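Local structure of glutathione S-transferase (5ZFG) at residues Lys131-Leu136 with Phe177-Lys182. The protein probably transfers glutathione to electrophilic substrates, and in the silkworm takes part in metabolising the insecticide diazinon. Numbering follows the deposited sequence.
Sequences KVHISL and FSKYTK
Tyr180 lays one face of its ring against Leu136, whose CB stands 3.6 Å from the ring centroid and only 7° off the normal, a CH-pi contact over the middle of the ring. Leu136 CD1 continues the packing, 4.1 Å from Phe177 CB. A branched leucine suits this buried place, because it also reaches Tyr106 of helix 89-114 and Leu170 of helix 160-172. Of the Phe177 side chain, CB is what meets Leu136; the ring turns off toward Tyr187, CG lying between the backbone N and the carbonyl carbon (chi1 53°).

Equally close, Tyr180 OH meets His133 ND1 at 2.8 Å, near the imidazole plane, in a moderately bent hydrogen bond (155°) that either could donate; histidine suits, its ring nitrogen able to give or accept. Toward solvent the contact loosens: exposed Lys179 brings CE 3.7 Å from His133 CE1. An alanine in place of Tyr180 would probably leave His133 ND1 without this partner and open a gap beside Leu136. In the all-helical C-terminal domain of the GST fold, Tyr180, N-cap of helix 181-193, thus joins it to helix 126-146 by a greasy face and a polar tip, while the nearby Lys179 ammonium would tend to disfavour a protonated His133.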
loop_
_atom_site.group_PDB
_atom_site.type_symbol
_atom_site.label_atom_id
_atom_site.label_comp_id
_atom_site.label_asym_id
_atom_site.label_seq_id
_atom_site.Cartn_x
_atom_site.Cartn_y
_atom_site.Cartn_z
ATOM N N LYS B 131 -11.545 15.432 7.915
ATOM C CA LYS B 131 -10.978 14.223 7.342
ATOM C C LYS B 131 -10.292 13.369 8.402
ATOM O O LYS B 131 -10.285 12.139 8.286
ATOM C CB LYS B 131 -10.026 14.591 6.203
ATOM C CG LYS B 131 -10.771 15.035 4.915
ATOM C CD LYS B 131 -9.811 15.493 3.840
ATOM C CE LYS B 131 -10.544 16.071 2.627
ATOM N NZ LYS B 131 -11.020 15.032 1.679
ATOM N N VAL B 132 -9.731 13.991 9.447
ATOM C CA VAL B 132 -9.249 13.213 10.586
ATOM C C VAL B 132 -10.397 12.421 11.194
ATOM O O VAL B 132 -10.278 11.217 11.459
ATOM C CB VAL B 132 -8.593 14.125 11.642
ATOM C CG1 VAL B 132 -8.317 13.328 12.905
ATOM C CG2 VAL B 132 -7.319 14.754 11.101
ATOM N N HIS B 133 -11.539 13.080 11.402
ATOM C CA HIS B 133 -12.658 12.381 12.026
ATOM C C HIS B 133 -13.217 11.288 11.121
ATOM O O HIS B 133 -13.670 10.252 11.615
ATOM C CB HIS B 133 -13.743 13.389 12.436
ATOM C CG HIS B 133 -13.426 14.102 13.715
ATOM N ND1 HIS B 133 -13.478 13.479 14.942
ATOM C CD2 HIS B 133 -13.003 15.368 13.952
ATOM C CE1 HIS B 133 -13.128 14.337 15.886
ATOM N NE2 HIS B 133 -12.834 15.490 15.312
ATOM N N ILE B 134 -13.186 11.481 9.802
ATOM C CA ILE B 134 -13.652 10.424 8.906
ATOM C C ILE B 134 -12.738 9.200 8.989
ATOM O O ILE B 134 -13.216 8.054 9.013
ATOM C CB ILE B 134 -13.778 10.965 7.468
ATOM C CG1 ILE B 134 -14.979 11.913 7.379
ATOM C CG2 ILE B 134 -13.952 9.825 6.481
ATOM C CD1 ILE B 134 -14.859 12.964 6.310
ATOM N N SER B 135 -11.419 9.415 9.080
ATOM C CA SER B 135 -10.482 8.296 9.190
ATOM C C SER B 135 -10.680 7.537 10.493
ATOM O O SER B 135 -10.677 6.299 10.511
ATOM C CB SER B 135 -9.042 8.794 9.093
ATOM O OG SER B 135 -8.784 9.371 7.832
ATOM N N LEU B 136 -10.811 8.273 11.607
ATOM C CA LEU B 136 -11.120 7.633 12.876
ATOM C C LEU B 136 -12.436 6.877 12.789
ATOM O O LEU B 136 -12.539 5.740 13.268
ATOM C CB LEU B 136 -11.166 8.688 13.988
ATOM C CG LEU B 136 -9.809 9.327 14.277
ATOM C CD1 LEU B 136 -9.952 10.613 15.063
ATOM C CD2 LEU B 136 -8.913 8.335 15.017
ATOM N N PHE B 177 -9.492 11.859 20.988
ATOM C CA PHE B 177 -10.210 10.900 20.158
ATOM C C PHE B 177 -10.922 9.864 21.021
ATOM O O PHE B 177 -11.227 8.763 20.560
ATOM C CB PHE B 177 -9.289 10.237 19.120
ATOM C CG PHE B 177 -8.015 9.611 19.677
ATOM C CD1 PHE B 177 -7.959 8.248 19.949
ATOM C CD2 PHE B 177 -6.859 10.370 19.848
ATOM C CE1 PHE B 177 -6.782 7.656 20.433
ATOM C CE2 PHE B 177 -5.679 9.789 20.327
ATOM C CZ PHE B 177 -5.636 8.437 20.618
ATOM N N SER B 178 -11.226 10.224 22.276
ATOM C CA SER B 178 -11.826 9.264 23.202
ATOM C C SER B 178 -13.252 8.893 22.818
ATOM O O SER B 178 -13.729 7.822 23.211
ATOM C CB SER B 178 -11.799 9.810 24.638
ATOM O OG SER B 178 -12.472 11.051 24.719
ATOM N N LYS B 179 -13.940 9.746 22.052
ATOM C CA LYS B 179 -15.274 9.393 21.591
ATOM C C LYS B 179 -15.257 8.183 20.663
ATOM O O LYS B 179 -16.296 7.532 20.495
ATOM C CB LYS B 179 -15.932 10.592 20.901
ATOM C CG LYS B 179 -15.419 10.912 19.505
ATOM C CD LYS B 179 -16.475 11.660 18.690
ATOM C CE LYS B 179 -15.854 12.683 17.745
ATOM N NZ LYS B 179 -16.856 13.686 17.256
ATOM N N TYR B 180 -14.100 7.852 20.081
ATOM C CA TYR B 180 -13.930 6.633 19.291
ATOM C C TYR B 180 -13.574 5.504 20.251
ATOM O O TYR B 180 -12.409 5.162 20.451
ATOM C CB TYR B 180 -12.886 6.849 18.199
ATOM C CG TYR B 180 -13.323 7.943 17.264
ATOM C CD1 TYR B 180 -14.227 7.678 16.234
ATOM C CD2 TYR B 180 -12.885 9.253 17.437
ATOM C CE1 TYR B 180 -14.658 8.678 15.387
ATOM C CE2 TYR B 180 -13.319 10.270 16.594
ATOM C CZ TYR B 180 -14.210 9.970 15.573
ATOM O OH TYR B 180 -14.654 10.947 14.712
ATOM N N THR B 181 -14.620 4.902 20.823
ATOM C CA THR B 181 -14.491 4.018 21.979
ATOM C C THR B 181 -13.510 2.881 21.727
ATOM O O THR B 181 -12.617 2.616 22.541
ATOM C CB THR B 181 -15.868 3.445 22.324
ATOM O OG1 THR B 181 -16.761 4.518 22.631
ATOM C CG2 THR B 181 -15.768 2.514 23.498
ATOM N N LYS B 182 -13.680 2.178 20.611
ATOM C CA LYS B 182 -12.866 0.999 20.361
ATOM C C LYS B 182 -11.434 1.379 19.998
ATOM O O LYS B 182 -10.489 0.706 20.424
ATOM C CB LYS B 182 -13.518 0.145 19.276
ATOM C CG LYS B 182 -14.966 -0.229 19.618
ATOM C CD LYS B 182 -15.579 -1.148 18.575
ATOM C CE LYS B 182 -16.900 -1.733 19.057
ATOM N NZ LYS B 182 -16.750 -2.507 20.326
#